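Side-chain contacts in 378aa long hypothetical citrate synthase (Sulfolobus tokodaii, PDB 1VGM), which belongs to the citrate synthase family, whose members are mainly helical proteins, and is modelled as an assembly of two identical chains: residues Q79-I84 with T132-R137; T99-L104 with V122-K127; I171-A176 with K273-S278; S156-A159 with K165-Q168. All coordinates share one frame; numbering follows the deposited sequence.

Contact 1: residues Q79-I84 with T132-R137; sequences QVISTI and TANIYR
Ile81 points its CD1 methyl at the flat side of the Asn134 amide. CD1 stands above the amide plane, 4.2 Å from Asn134 CG and almost equally far from Asn134 OD1 and ND2, so neither polar end is singled out. What puts the methyl there is a bend in Ile81: with chi2 at -60° the chain folds round instead of extending, and CD1 swings across to the neighbouring helix.

One turn further on, Ile84 heads straight for the other helix and uses two branches. Its CG2, anti to the backbone N, reaches the main chain and rests 4.0 Å from Asn134 O. Its other branch brings Ile84 CD1 within 4.2 Å of Ile135 CG1, an aliphatic touch between two branched side chains.

The axes of the two helical segments come no closer than 10.5 Å, at 29° to each other, so it is side chains that bridge the distance, one of them reaching the opposite main chain. The Asn134 amide is held at both ends: OD1 accepts from Lys145 N, beyond the end of the helix, and ND2 donates to Thr130 O one turn back. Helix 78-84 also meets the second subunit, where Thr83 OG1 hydrogen-bonds Thr83 OG1 of that chain. With both polar atoms bonded, the amide can take a methyl over its face at little cost; the contact probably rests on dispersion and burial, with no hydrogen bond across it.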
loop_
_atom_site.group_PDB
_atom_site.type_symbol
_atom_site.label_atom_id
_atom_site.label_comp_id
_atom_site.label_asym_id
_atom_site.label_seq_id
_atom_site.Cartn_x
_atom_site.Cartn_y
_atom_site.Cartn_z
ATOM N N GLN A 79 7.663 19.950 3.037
ATOM C CA GLN A 79 6.670 19.242 3.840
ATOM C C GLN A 79 7.214 17.920 4.352
ATOM O O GLN A 79 6.877 17.492 5.453
ATOM C CB GLN A 79 5.396 18.976 3.032
ATOM C CG GLN A 79 4.453 20.164 2.966
ATOM C CD GLN A 79 4.797 21.105 1.829
ATOM O OE1 GLN A 79 5.807 20.927 1.140
ATOM N NE2 GLN A 79 3.958 22.114 1.623
ATOM N N VAL A 80 8.051 17.272 3.547
ATOM C CA VAL A 80 8.640 15.992 3.931
ATOM C C VAL A 80 9.472 16.166 5.190
ATOM O O VAL A 80 9.323 15.423 6.162
ATOM C CB VAL A 80 9.564 15.434 2.825
ATOM C CG1 VAL A 80 10.298 14.196 3.338
ATOM C CG2 VAL A 80 8.753 15.102 1.595
ATOM N N ILE A 81 10.362 17.149 5.156
ATOM C CA ILE A 81 11.248 17.410 6.280
ATOM C C ILE A 81 10.398 17.781 7.494
ATOM O O ILE A 81 10.566 17.234 8.580
ATOM C CB ILE A 81 12.232 18.562 5.945
ATOM C CG1 ILE A 81 13.061 18.181 4.719
ATOM C CG2 ILE A 81 13.151 18.850 7.139
ATOM C CD1 ILE A 81 13.897 16.914 4.896
ATOM N N SER A 82 9.471 18.704 7.285
ATOM C CA SER A 82 8.639 19.205 8.362
ATOM C C SER A 82 7.928 18.061 9.078
ATOM O O SER A 82 7.896 18.005 10.304
ATOM C CB SER A 82 7.614 20.191 7.802
ATOM O OG SER A 82 6.706 20.587 8.811
ATOM N N THR A 83 7.361 17.141 8.308
ATOM C CA THR A 83 6.592 16.046 8.886
ATOM C C THR A 83 7.473 14.984 9.548
ATOM O O THR A 83 7.188 14.542 10.660
ATOM C CB THR A 83 5.721 15.373 7.814
ATOM O OG1 THR A 83 4.733 16.306 7.366
ATOM C CG2 THR A 83 5.040 14.124 8.376
ATOM N N ILE A 84 8.535 14.574 8.862
ATOM C CA ILE A 84 9.478 13.593 9.403
ATOM C C ILE A 84 10.004 14.049 10.765
ATOM O O ILE A 84 10.032 13.282 11.741
ATOM C CB ILE A 84 10.676 13.395 8.431
ATOM C CG1 ILE A 84 10.315 12.369 7.359
ATOM C CG2 ILE A 84 11.915 12.944 9.188
ATOM C CD1 ILE A 84 11.405 12.186 6.305
ATOM N N THR A 132 15.753 8.403 3.634
ATOM C CA THR A 132 16.303 7.420 4.560
ATOM C C THR A 132 17.371 8.071 5.449
ATOM O O THR A 132 17.446 7.795 6.648
ATOM C CB THR A 132 16.932 6.224 3.794
ATOM O OG1 THR A 132 15.933 5.590 2.981
ATOM C CG2 THR A 132 17.504 5.210 4.765
ATOM N N ALA A 133 18.194 8.934 4.857
ATOM C CA ALA A 133 19.204 9.667 5.609
ATOM C C ALA A 133 18.567 10.517 6.698
ATOM O O ALA A 133 19.063 10.575 7.829
ATOM C CB ALA A 133 20.018 10.549 4.673
ATOM N N ASN A 134 17.464 11.175 6.372
ATOM C CA ASN A 134 16.888 12.138 7.301
ATOM C C ASN A 134 15.989 11.480 8.343
ATOM O O ASN A 134 15.756 12.034 9.424
ATOM C CB ASN A 134 16.108 13.205 6.534
ATOM C CG ASN A 134 16.997 14.325 6.048
ATOM O OD1 ASN A 134 17.378 15.205 6.818
ATOM N ND2 ASN A 134 17.344 14.294 4.768
ATOM N N ILE A 135 15.494 10.290 8.020
ATOM C CA ILE A 135 14.829 9.471 9.022
ATOM C C ILE A 135 15.796 9.119 10.141
ATOM O O ILE A 135 15.470 9.288 11.313
ATOM C CB ILE A 135 14.267 8.159 8.416
ATOM C CG1 ILE A 135 13.079 8.485 7.508
ATOM C CG2 ILE A 135 13.844 7.208 9.544
ATOM C CD1 ILE A 135 12.414 7.272 6.908
ATOM N N TYR A 136 16.984 8.632 9.785
ATOM C CA TYR A 136 18.033 8.438 10.785
ATOM C C TYR A 136 18.244 9.711 11.602
ATOM O O TYR A 136 18.295 9.672 12.832
ATOM C CB TYR A 136 19.355 8.031 10.122
ATOM C CG TYR A 136 20.555 8.140 11.039
ATOM C CD1 TYR A 136 20.708 7.282 12.129
ATOM C CD2 TYR A 136 21.525 9.122 10.827
ATOM C CE1 TYR A 136 21.799 7.402 12.993
ATOM C CE2 TYR A 136 22.620 9.252 11.677
ATOM C CZ TYR A 136 22.748 8.391 12.758
ATOM O OH TYR A 136 23.822 8.543 13.597
ATOM N N ARG A 137 18.369 10.840 10.917
ATOM C CA ARG A 137 18.704 12.078 11.597
ATOM C C ARG A 137 17.596 12.508 12.556
ATOM O O ARG A 137 17.872 12.881 13.697
ATOM C CB ARG A 137 18.981 13.176 10.573
ATOM C CG ARG A 137 20.381 13.089 9.992
ATOM C CD ARG A 137 20.598 14.084 8.875
ATOM N NE ARG A 137 22.016 14.199 8.567
ATOM C CZ ARG A 137 22.905 14.843 9.317
ATOM N NH1 ARG A 137 22.511 15.613 10.320
ATOM N NH2 ARG A 137 24.195 14.713 9.056
#

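Contact 2: residues T99-L104 with V122-K127; sequences TAFGIL and VQIIAK
Phe101 and Ile124 make the tighter half of this helix-to-helix packing, which joins two consecutive helices, 93-108 and 117-139, of the largely helical citrate synthase fold. The methyl Ile124 CG2 comes at the rim of the phenyl ring, lying in the ring plane, and stops 3.9 Å from Phe101 CE1. It therefore meets the ring edge, and the two side chains cross obliquely. In Ile124, CG2 stands anti to the backbone N, and it is this branch that meets the ring. The ring also packs against Thr128 and Ile131 of the same long helix and Ile207 and Val208 of helix 203-214.

The other half is looser. Leu104 points toward helix 117-139, yet its CD1 gets no nearer to Lys127 than 4.3 Å, at CB, and lies 4.4 Å from Lys127 CD further along the chain. Even at their closest the main chains are well separated, Leu104 CA to Lys127 CA being 9.2 Å. Neither half opens to solvent: all four touching residues are buried, and Tyr204 leans on both Leu104 and Lys127. On another side of helix 93-108, Ile103 packs on Thr99 of the second subunit.

Lys127 divides its roles: its methylenes pack on Leu104 while its amine is led away. Lys127 NZ ends in hydrogen bonds to two backbone carbonyl oxygens, Glu75 O and Ser73 O, with a weak one to Tyr108 OH.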
loop_
_atom_site.group_PDB
_atom_site.type_symbol
_atom_site.label_atom_id
_atom_site.label_comp_id
_atom_site.label_asym_id
_atom_site.label_seq_id
_atom_site.Cartn_x
_atom_site.Cartn_y
_atom_site.Cartn_z
ATOM N N THR A 99 5.111 7.347 5.202
ATOM C CA THR A 99 4.535 8.682 5.324
ATOM C C THR A 99 5.200 9.666 4.369
ATOM O O THR A 99 4.517 10.400 3.665
ATOM C CB THR A 99 4.678 9.242 6.756
ATOM O OG1 THR A 99 4.071 8.342 7.691
ATOM C CG2 THR A 99 3.994 10.603 6.853
ATOM N N ALA A 100 6.531 9.682 4.359
ATOM C CA ALA A 100 7.275 10.560 3.459
ATOM C C ALA A 100 6.867 10.334 2.009
ATOM O O ALA A 100 6.671 11.291 1.258
ATOM C CB ALA A 100 8.782 10.340 3.622
ATOM N N PHE A 101 6.733 9.073 1.610
ATOM C CA PHE A 101 6.393 8.772 0.222
ATOM C C PHE A 101 4.955 9.146 -0.120
ATOM O O PHE A 101 4.634 9.351 -1.287
ATOM C CB PHE A 101 6.634 7.289 -0.079
ATOM C CG PHE A 101 8.020 7.002 -0.585
ATOM C CD1 PHE A 101 8.264 6.869 -1.949
ATOM C CD2 PHE A 101 9.091 6.914 0.302
ATOM C CE1 PHE A 101 9.553 6.664 -2.428
ATOM C CE2 PHE A 101 10.397 6.709 -0.164
ATOM C CZ PHE A 101 10.628 6.583 -1.531
ATOM N N GLY A 102 4.105 9.232 0.904
ATOM C CA GLY A 102 2.753 9.724 0.726
ATOM C C GLY A 102 2.761 11.201 0.411
ATOM O O GLY A 102 2.022 11.668 -0.464
ATOM N N ILE A 103 3.624 11.940 1.102
ATOM C CA ILE A 103 3.816 13.352 0.800
ATOM C C ILE A 103 4.393 13.607 -0.599
ATOM O O ILE A 103 3.946 14.523 -1.291
ATOM C CB ILE A 103 4.715 14.017 1.866
ATOM C CG1 ILE A 103 3.958 14.072 3.196
ATOM C CG2 ILE A 103 5.120 15.420 1.419
ATOM C CD1 ILE A 103 4.810 14.449 4.384
ATOM N N LEU A 104 5.366 12.800 -1.024
ATOM C CA LEU A 104 5.916 12.933 -2.372
ATOM C C LEU A 104 4.848 12.657 -3.435
ATOM O O LEU A 104 4.729 13.396 -4.414
ATOM C CB LEU A 104 7.109 11.980 -2.574
ATOM C CG LEU A 104 8.363 12.193 -1.710
ATOM C CD1 LEU A 104 9.427 11.172 -2.071
ATOM C CD2 LEU A 104 8.906 13.593 -1.907
ATOM N N VAL A 122 14.654 6.938 -11.513
ATOM C CA VAL A 122 15.954 7.366 -11.007
ATOM C C VAL A 122 15.798 8.500 -9.997
ATOM O O VAL A 122 16.423 8.482 -8.937
ATOM C CB VAL A 122 16.890 7.839 -12.151
ATOM C CG1 VAL A 122 18.275 8.152 -11.592
ATOM C CG2 VAL A 122 16.997 6.756 -13.216
ATOM N N GLN A 123 14.955 9.477 -10.326
ATOM C CA GLN A 123 14.650 10.568 -9.399
ATOM C C GLN A 123 14.139 10.026 -8.074
ATOM O O GLN A 123 14.544 10.492 -7.008
ATOM C CB GLN A 123 13.601 11.511 -9.998
ATOM C CG GLN A 123 14.063 12.232 -11.254
ATOM C CD GLN A 123 12.985 13.124 -11.855
ATOM O OE1 GLN A 123 11.790 12.953 -11.587
ATOM N NE2 GLN A 123 13.404 14.075 -12.683
ATOM N N ILE A 124 13.253 9.037 -8.138
ATOM C CA ILE A 124 12.703 8.451 -6.917
ATOM C C ILE A 124 13.799 7.777 -6.086
ATOM O O ILE A 124 13.802 7.844 -4.861
ATOM C CB ILE A 124 11.609 7.398 -7.240
ATOM C CG1 ILE A 124 10.431 8.071 -7.952
ATOM C CG2 ILE A 124 11.138 6.697 -5.942
ATOM C CD1 ILE A 124 9.318 7.106 -8.322
ATOM N N ILE A 125 14.733 7.129 -6.769
ATOM C CA ILE A 125 15.864 6.505 -6.098
ATOM C C ILE A 125 16.726 7.558 -5.404
ATOM O O ILE A 125 17.181 7.359 -4.281
ATOM C CB ILE A 125 16.694 5.666 -7.110
ATOM C CG1 ILE A 125 15.927 4.376 -7.426
ATOM C CG2 ILE A 125 18.070 5.328 -6.543
ATOM C CD1 ILE A 125 16.365 3.681 -8.696
ATOM N N ALA A 126 16.919 8.692 -6.058
ATOM C CA ALA A 126 17.592 9.830 -5.435
ATOM C C ALA A 126 16.924 10.228 -4.118
ATOM O O ALA A 126 17.584 10.381 -3.093
ATOM C CB ALA A 126 17.598 11.012 -6.402
ATOM N N LYS A 127 15.608 10.387 -4.147
ATOM C CA LYS A 127 14.890 10.936 -3.004
ATOM C C LYS A 127 14.733 9.923 -1.878
ATOM O O LYS A 127 14.579 10.301 -0.721
ATOM C CB LYS A 127 13.516 11.441 -3.453
ATOM C CG LYS A 127 13.610 12.595 -4.452
ATOM C CD LYS A 127 12.246 13.045 -4.953
ATOM C CE LYS A 127 12.384 13.943 -6.181
ATOM N NZ LYS A 127 13.245 15.128 -5.907
#

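Contact 3: residues I171-A176 with K273-S278; sequences IKAMDA and KTLAKS
The backbones come closest where Ala173 faces Leu275, with their CA atoms 6.4 Å apart, one on helix 168-180 and the other on helix 267-280. A single large side chain makes the contact from the 267-280 side. Leu275 points toward the other helix and sets its forked end against a surface made of two alanines one turn apart.

The fork divides the work. Leu275 CD1 lies 3.8 Å from the methyl Ala176 CB, the shortest touch here, and also 4.2 Å from Ala173 O. Leu275 CD2 covers Ala173, 4.2 Å from its CA and 4.4 Å from its CB. With CG anti to the carbonyl carbon (chi1 -66°), CD1 continues the extended chain to Ala176, and CD2 branches off beside it over Ala173.

Leu275 also touches Val320 of helix 314-323. Ala173 O, which CD1 touches, accepts from Ser177 OG; off to the side, Lys273 NZ makes a salt bridge with Glu297 OE1. Small residues on one helix thus receive a leucine from another nearly a hundred residues on in sequence, an apolar helix-helix packing that belongs to the mainly helical citrate synthase fold.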
loop_
_atom_site.group_PDB
_atom_site.type_symbol
_atom_site.label_atom_id
_atom_site.label_comp_id
_atom_site.label_asym_id
_atom_site.label_seq_id
_atom_site.Cartn_x
_atom_site.Cartn_y
_atom_site.Cartn_z
ATOM N N ILE A 171 32.107 3.324 1.409
ATOM C CA ILE A 171 31.414 3.544 0.144
ATOM C C ILE A 171 31.213 2.235 -0.616
ATOM O O ILE A 171 30.122 1.963 -1.121
ATOM C CB ILE A 171 32.199 4.532 -0.749
ATOM C CG1 ILE A 171 32.384 5.863 -0.009
ATOM C CG2 ILE A 171 31.457 4.759 -2.049
ATOM C CD1 ILE A 171 33.456 6.771 -0.615
ATOM N N LYS A 172 32.268 1.425 -0.696
ATOM C CA LYS A 172 32.200 0.161 -1.424
ATOM C C LYS A 172 31.209 -0.820 -0.778
ATOM O O LYS A 172 30.470 -1.519 -1.480
ATOM C CB LYS A 172 33.592 -0.486 -1.505
ATOM C CG LYS A 172 34.508 0.104 -2.581
ATOM C CD LYS A 172 35.931 -0.452 -2.492
ATOM C CE LYS A 172 36.684 0.145 -1.310
ATOM N NZ LYS A 172 38.117 -0.280 -1.235
ATOM N N ALA A 173 31.192 -0.871 0.553
ATOM C CA ALA A 173 30.287 -1.770 1.275
ATOM C C ALA A 173 28.824 -1.358 1.112
ATOM O O ALA A 173 27.938 -2.206 1.041
ATOM C CB ALA A 173 30.656 -1.812 2.766
ATOM N N MET A 174 28.577 -0.054 1.063
ATOM C CA MET A 174 27.225 0.466 0.902
ATOM C C MET A 174 26.732 0.220 -0.527
ATOM O O MET A 174 25.583 -0.182 -0.743
ATOM C CB MET A 174 27.205 1.966 1.211
ATOM C CG MET A 174 25.809 2.588 1.235
ATOM S SD MET A 174 24.785 2.028 2.621
ATOM C CE MET A 174 23.324 1.390 1.755
ATOM N N ASP A 175 27.608 0.465 -1.495
ATOM C CA ASP A 175 27.309 0.208 -2.903
ATOM C C ASP A 175 26.997 -1.270 -3.136
ATOM O O ASP A 175 26.015 -1.617 -3.799
ATOM C CB ASP A 175 28.500 0.633 -3.769
ATOM C CG ASP A 175 28.244 0.444 -5.241
ATOM O OD1 ASP A 175 28.764 -0.537 -5.810
ATOM O OD2 ASP A 175 27.524 1.278 -5.833
ATOM N N ALA A 176 27.832 -2.143 -2.585
ATOM C CA ALA A 176 27.546 -3.574 -2.608
ATOM C C ALA A 176 26.170 -3.913 -2.009
ATOM O O ALA A 176 25.385 -4.656 -2.605
ATOM C CB ALA A 176 28.652 -4.328 -1.870
ATOM N N LYS A 273 29.126 -11.625 3.869
ATOM C CA LYS A 273 30.096 -12.157 4.815
ATOM C C LYS A 273 31.478 -11.568 4.527
ATOM O O LYS A 273 32.143 -11.070 5.430
ATOM C CB LYS A 273 30.145 -13.688 4.736
ATOM C CG LYS A 273 31.060 -14.336 5.784
ATOM C CD LYS A 273 31.055 -15.851 5.670
ATOM C CE LYS A 273 32.190 -16.489 6.461
ATOM N NZ LYS A 273 32.023 -16.302 7.921
ATOM N N THR A 274 31.896 -11.616 3.265
ATOM C CA THR A 274 33.207 -11.105 2.882
ATOM C C THR A 274 33.323 -9.611 3.195
ATOM O O THR A 274 34.374 -9.137 3.619
ATOM C CB THR A 274 33.480 -11.333 1.371
ATOM O OG1 THR A 274 32.577 -10.542 0.590
ATOM C CG2 THR A 274 33.261 -12.770 1.012
ATOM N N LEU A 275 32.240 -8.869 2.992
ATOM C CA LEU A 275 32.186 -7.491 3.466
ATOM C C LEU A 275 32.391 -7.404 4.971
ATOM O O LEU A 275 33.245 -6.662 5.447
ATOM C CB LEU A 275 30.845 -6.860 3.097
ATOM C CG LEU A 275 30.609 -6.667 1.604
ATOM C CD1 LEU A 275 29.200 -6.145 1.388
ATOM C CD2 LEU A 275 31.670 -5.711 1.030
ATOM N N ALA A 276 31.601 -8.159 5.725
ATOM C CA ALA A 276 31.753 -8.195 7.176
ATOM C C ALA A 276 33.191 -8.536 7.542
ATOM O O ALA A 276 33.811 -7.854 8.350
ATOM C CB ALA A 276 30.799 -9.224 7.776
ATOM N N LYS A 277 33.717 -9.593 6.937
ATOM C CA LYS A 277 35.077 -10.031 7.208
ATOM C C LYS A 277 36.082 -8.891 7.106
ATOM O O LYS A 277 36.990 -8.784 7.922
ATOM C CB LYS A 277 35.477 -11.147 6.243
ATOM C CG LYS A 277 36.821 -11.800 6.572
ATOM C CD LYS A 277 37.041 -13.076 5.761
ATOM C CE LYS A 277 38.521 -13.378 5.564
ATOM N NZ LYS A 277 38.721 -14.709 4.917
ATOM N N SER A 278 35.924 -8.041 6.102
ATOM C CA SER A 278 36.923 -7.016 5.843
ATOM C C SER A 278 36.861 -5.945 6.914
ATOM O O SER A 278 37.889 -5.456 7.382
ATOM C CB SER A 278 36.695 -6.379 4.476
ATOM O OG SER A 278 37.345 -5.124 4.403
#

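Contact 4: residues S156-A159 with K165-Q168; sequences SFLA and KPTQ
Apolar packing carries the contact, and Pro166 is its centre. The pyrrolidine ring lies against helix 153-162, touching Leu158 with one part and Ala159 with another. Leu158 meets it at two levels: the tip methyl CD1 is 3.8 Å from Pro166 CB, and at its base Leu158 CB sits 3.9 Å from both CB and CG of the proline. Leu158 has CG anti to the carbonyl carbon, chi1 -71°, and an extended chain beyond, which carries CD1 slantwise over to Pro166 CB. At the nitrogen end of the ring, Pro166 CD is 4.1 Å from the methyl of Ala159. Here the main chains also draw near, with Ala159 CA 5.4 Å from Lys165 CA. On helix 168-180, Ile171 packs on Pro166 as well, so residues of both helices pack on the ring.

Polar interactions gather at the margins, and none links the two segments directly. Lys165 NZ forms a salt bridge with Glu155 OE2, tying the loop to the same helix by charge. Thr167 is the N-cap of the next helix: its side chain caps a backbone N just beyond, and Glu170 OE1 accepts from Thr167 N, much as in a capping box.

Together these features describe a short helix-loop-helix connection, in which a proline turns back onto the first helix just before a capping threonine starts the second.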
loop_
_atom_site.group_PDB
_atom_site.type_symbol
_atom_site.label_atom_id
_atom_site.label_comp_id
_atom_site.label_asym_id
_atom_site.label_seq_id
_atom_site.Cartn_x
_atom_site.Cartn_y
_atom_site.Cartn_z
ATOM N N SER A 156 27.164 9.850 -1.532
ATOM C CA SER A 156 26.216 10.916 -1.237
ATOM C C SER A 156 25.252 10.543 -0.115
ATOM O O SER A 156 24.935 11.380 0.737
ATOM C CB SER A 156 25.428 11.288 -2.493
ATOM O OG SER A 156 26.270 11.954 -3.418
ATOM N N PHE A 157 24.784 9.295 -0.109
ATOM C CA PHE A 157 23.872 8.854 0.940
ATOM C C PHE A 157 24.609 8.831 2.281
ATOM O O PHE A 157 24.113 9.354 3.280
ATOM C CB PHE A 157 23.305 7.464 0.620
ATOM C CG PHE A 157 22.544 6.841 1.754
ATOM C CD1 PHE A 157 21.399 7.455 2.262
ATOM C CD2 PHE A 157 22.992 5.661 2.339
ATOM C CE1 PHE A 157 20.700 6.892 3.332
ATOM C CE2 PHE A 157 22.302 5.081 3.412
ATOM C CZ PHE A 157 21.158 5.702 3.917
ATOM N N LEU A 158 25.800 8.234 2.295
ATOM C CA LEU A 158 26.545 8.063 3.536
ATOM C C LEU A 158 26.938 9.408 4.137
ATOM O O LEU A 158 26.909 9.571 5.357
ATOM C CB LEU A 158 27.806 7.228 3.304
ATOM C CG LEU A 158 27.570 5.738 3.026
ATOM C CD1 LEU A 158 28.901 5.043 2.805
ATOM C CD2 LEU A 158 26.826 5.102 4.184
ATOM N N ALA A 159 27.310 10.359 3.284
ATOM C CA ALA A 159 27.762 11.668 3.741
ATOM C C ALA A 159 26.624 12.477 4.367
ATOM O O ALA A 159 26.809 13.150 5.381
ATOM C CB ALA A 159 28.392 12.445 2.570
ATOM N N LYS A 165 32.716 12.723 5.565
ATOM C CA LYS A 165 33.098 12.007 4.358
ATOM C C LYS A 165 33.318 10.535 4.678
ATOM O O LYS A 165 34.096 10.199 5.565
ATOM C CB LYS A 165 34.373 12.582 3.738
ATOM C CG LYS A 165 34.555 12.139 2.274
ATOM C CD LYS A 165 35.981 12.280 1.765
ATOM C CE LYS A 165 36.107 11.670 0.372
ATOM N NZ LYS A 165 35.095 12.237 -0.566
ATOM N N PRO A 166 32.624 9.633 3.966
ATOM C CA PRO A 166 32.837 8.203 4.217
ATOM C C PRO A 166 34.213 7.741 3.731
ATOM O O PRO A 166 34.805 8.362 2.851
ATOM C CB PRO A 166 31.695 7.537 3.452
ATOM C CG PRO A 166 31.399 8.497 2.342
ATOM C CD PRO A 166 31.559 9.858 2.971
ATOM N N THR A 167 34.724 6.658 4.308
ATOM C CA THR A 167 35.937 6.033 3.792
ATOM C C THR A 167 35.609 5.250 2.529
ATOM O O THR A 167 34.450 4.946 2.263
ATOM C CB THR A 167 36.576 5.089 4.844
ATOM O OG1 THR A 167 35.747 3.938 5.040
ATOM C CG2 THR A 167 36.736 5.822 6.186
ATOM N N GLN A 168 36.629 4.939 1.738
ATOM C CA GLN A 168 36.413 4.203 0.500
ATOM C C GLN A 168 35.837 2.813 0.779
ATOM O O GLN A 168 35.024 2.311 0.010
ATOM C CB GLN A 168 37.727 4.088 -0.281
ATOM C CG GLN A 168 38.148 5.381 -0.975
ATOM C CD GLN A 168 37.048 5.954 -1.864
ATOM O OE1 GLN A 168 36.425 6.969 -1.533
ATOM N NE2 GLN A 168 36.806 5.303 -2.997
#

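In the fold
Contacts 1 and 2 share helix 117-139 and touch through Val80 and Thr83 against Ile103, with contact 2 nested inside the loop closed by contact 1; both adjoin the second subunit. Contacts 3 and 4 form another pair, joined where Ile171 meets Pro166 and Met174 meets Leu158, and neither pair of segments touches the other chain. Phe157 of 156-159 bridges the groups by packing on Thr132 and Ala133. All four contacts are largely buried and lack hydrogen bonds across; contact 2 is buried throughout, while contacts 1, 3 and 4 each include one partly exposed residue, Ile81, Leu275 and Ala159. Contacts 1 and 2 enclose polar residues bonded outside the segments, whereas contacts 3 and 4 pair purely apolar side chains.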